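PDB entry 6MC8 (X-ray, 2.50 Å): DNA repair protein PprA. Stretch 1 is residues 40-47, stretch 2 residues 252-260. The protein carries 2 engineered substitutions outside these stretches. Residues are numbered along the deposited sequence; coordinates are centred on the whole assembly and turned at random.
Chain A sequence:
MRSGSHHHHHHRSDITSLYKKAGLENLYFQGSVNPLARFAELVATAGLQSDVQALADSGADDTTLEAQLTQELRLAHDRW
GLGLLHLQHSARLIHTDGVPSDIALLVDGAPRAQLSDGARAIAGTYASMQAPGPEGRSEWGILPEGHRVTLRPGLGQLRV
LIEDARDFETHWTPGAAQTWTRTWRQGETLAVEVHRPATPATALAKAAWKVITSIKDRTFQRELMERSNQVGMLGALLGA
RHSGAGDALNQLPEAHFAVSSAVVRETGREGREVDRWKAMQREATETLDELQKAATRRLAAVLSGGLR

Stretch 1 40-47: AELVATAG
Stretch 2, residues 252-260: LPEAHFAVS

Two segments distant in sequence can be joined by van der Waals packing without a hydrogen bond between them; residues 40-47 and 252-260 of PprA illustrate this, burying 358 Å². L42, T45, F257 and V259 are buried, T45 being covered most by the other stretch. Stretch 1 enters as a helix and continues through helix-like angles to A46 (-98/9), then G47 (89/11), where a CB would jam against the preceding carbonyl.

Stretch 2 opens extended at L252 (-87/148) and makes a 3-10 turn over 253-255, with A255 N hydrogen-bonded to L252 O (3.2 Å). P253, C-gamma endo, points toward stretch 1; P253 CA lies 5.7 Å from L42 CA, P253 CG 3.3 Å from E41 O and P253 CB 3.9 Å from L42 CD1. E254 (m, p), its CA 6.0 Å from T45 CA, folds back until E254 OE2 is 3.8 Å from T45 CG2. F257 (-144/134; m, chi2 -87°) offers a ring face to L42 (t, p), whose CD1 sits 4.0 Å from the ring centroid in a CH-pi contact. F257 CB lies 3.7 Å from T45 OG1. T45 (p) suits a buried place: OG1 donates to L42 O (2.5 Å), while its methyl packs against the turn. V259 (-85/124; t) points back, V259 CA 5.7 Å from A46 CA, V259 CG2 3.3 Å from T45 O and 3.7 Å from A46 CA.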

# COMPACT_ATOMS: atom_id res chain seq x y z
N ALA A 40 -24.17 9.33 25.25
CA ALA A 40 -25.25 9.37 24.27
C ALA A 40 -25.55 10.80 23.84
O ALA A 40 -25.92 11.04 22.69
CB ALA A 40 -26.50 8.71 24.84
N GLU A 41 -25.38 11.75 24.75
CA GLU A 41 -25.61 13.15 24.43
C GLU A 41 -24.47 13.72 23.60
O GLU A 41 -24.68 14.66 22.81
CB GLU A 41 -25.79 13.93 25.73
CG GLU A 41 -27.08 13.55 26.45
CD GLU A 41 -27.06 13.92 27.91
OE1 GLU A 41 -26.01 14.36 28.40
OE2 GLU A 41 -28.10 13.74 28.58
N LEU A 42 -23.27 13.16 23.74
CA LEU A 42 -22.14 13.61 22.93
C LEU A 42 -22.27 13.16 21.49
O LEU A 42 -22.11 13.96 20.56
CB LEU A 42 -20.84 13.08 23.54
CG LEU A 42 -19.57 13.45 22.77
CD1 LEU A 42 -19.41 14.95 22.74
CD2 LEU A 42 -18.37 12.79 23.39
N VAL A 43 -22.57 11.88 21.26
CA VAL A 43 -22.65 11.36 19.90
C VAL A 43 -23.96 11.68 19.22
O VAL A 43 -24.09 11.46 18.01
CB VAL A 43 -22.39 9.84 19.88
CG1 VAL A 43 -20.99 9.54 20.37
CG2 VAL A 43 -23.42 9.09 20.69
N ALA A 44 -24.94 12.22 19.95
CA ALA A 44 -26.15 12.71 19.30
C ALA A 44 -25.92 14.03 18.57
O ALA A 44 -26.74 14.41 17.73
CB ALA A 44 -27.28 12.88 20.32
N THR A 45 -24.82 14.72 18.87
CA THR A 45 -24.42 15.87 18.08
C THR A 45 -23.92 15.46 16.70
O THR A 45 -23.86 16.30 15.80
CB THR A 45 -23.34 16.68 18.80
OG1 THR A 45 -22.17 15.88 18.95
CG2 THR A 45 -23.84 17.10 20.17
N ALA A 46 -23.54 14.20 16.53
CA ALA A 46 -23.23 13.65 15.22
C ALA A 46 -24.39 12.87 14.62
O ALA A 46 -24.21 12.21 13.60
CB ALA A 46 -22.00 12.75 15.31
N GLY A 47 -25.57 12.94 15.22
CA GLY A 47 -26.74 12.30 14.65
C GLY A 47 -26.96 10.87 15.07
O GLY A 47 -27.82 10.20 14.48
N LEU A 252 -23.42 22.22 27.10
CA LEU A 252 -23.92 21.21 26.19
C LEU A 252 -22.86 20.86 25.14
O LEU A 252 -22.06 21.71 24.75
CB LEU A 252 -25.18 21.71 25.50
CG LEU A 252 -26.41 22.01 26.36
CD1 LEU A 252 -27.51 22.56 25.49
CD2 LEU A 252 -26.89 20.78 27.11
N PRO A 253 -22.84 19.61 24.68
CA PRO A 253 -21.91 19.25 23.59
C PRO A 253 -22.28 19.86 22.26
O PRO A 253 -21.45 19.87 21.35
CB PRO A 253 -22.00 17.72 23.55
CG PRO A 253 -23.32 17.41 24.11
CD PRO A 253 -23.58 18.44 25.16
N GLU A 254 -23.50 20.37 22.13
CA GLU A 254 -23.93 21.08 20.94
C GLU A 254 -23.19 22.40 20.76
O GLU A 254 -23.13 22.93 19.64
CB GLU A 254 -25.44 21.31 21.01
CG GLU A 254 -26.29 20.07 20.78
CD GLU A 254 -26.51 19.23 22.01
OE1 GLU A 254 -26.07 19.64 23.10
OE2 GLU A 254 -27.11 18.15 21.90
N ALA A 255 -22.64 22.96 21.83
CA ALA A 255 -21.85 24.17 21.71
C ALA A 255 -20.39 23.91 21.37
O ALA A 255 -19.62 24.86 21.22
CB ALA A 255 -21.90 24.97 23.01
N HIS A 256 -19.98 22.64 21.25
CA HIS A 256 -18.58 22.30 21.09
C HIS A 256 -18.33 21.25 20.03
O HIS A 256 -17.17 20.92 19.77
CB HIS A 256 -18.01 21.82 22.43
CG HIS A 256 -18.19 22.81 23.53
ND1 HIS A 256 -17.44 23.96 23.63
CD2 HIS A 256 -19.09 22.86 24.55
CE1 HIS A 256 -17.85 24.66 24.68
NE2 HIS A 256 -18.85 24.01 25.25
N PHE A 257 -19.37 20.73 19.39
CA PHE A 257 -19.25 19.71 18.37
C PHE A 257 -20.30 19.96 17.30
O PHE A 257 -21.46 20.21 17.61
CB PHE A 257 -19.43 18.30 18.96
CG PHE A 257 -18.26 17.84 19.79
CD1 PHE A 257 -17.19 17.21 19.19
CD2 PHE A 257 -18.23 18.05 21.15
CE1 PHE A 257 -16.12 16.79 19.93
CE2 PHE A 257 -17.16 17.64 21.90
CZ PHE A 257 -16.10 17.00 21.29
N ALA A 258 -19.88 19.88 16.04
CA ALA A 258 -20.78 20.06 14.92
C ALA A 258 -20.47 19.02 13.86
O ALA A 258 -19.37 18.47 13.80
CB ALA A 258 -20.67 21.47 14.33
N VAL A 259 -21.47 18.75 13.01
CA VAL A 259 -21.31 17.84 11.89
C VAL A 259 -20.74 18.61 10.70
O VAL A 259 -21.31 19.61 10.27
CB VAL A 259 -22.65 17.19 11.51
CG1 VAL A 259 -22.53 16.42 10.21
CG2 VAL A 259 -23.08 16.25 12.59
N SER A 260 -19.61 18.12 10.18
CA SER A 260 -19.01 18.71 8.99
C SER A 260 -18.68 17.69 7.91
O SER A 260 -18.41 18.11 6.78
CB SER A 260 -17.74 19.48 9.35
OG SER A 260 -16.71 18.62 9.79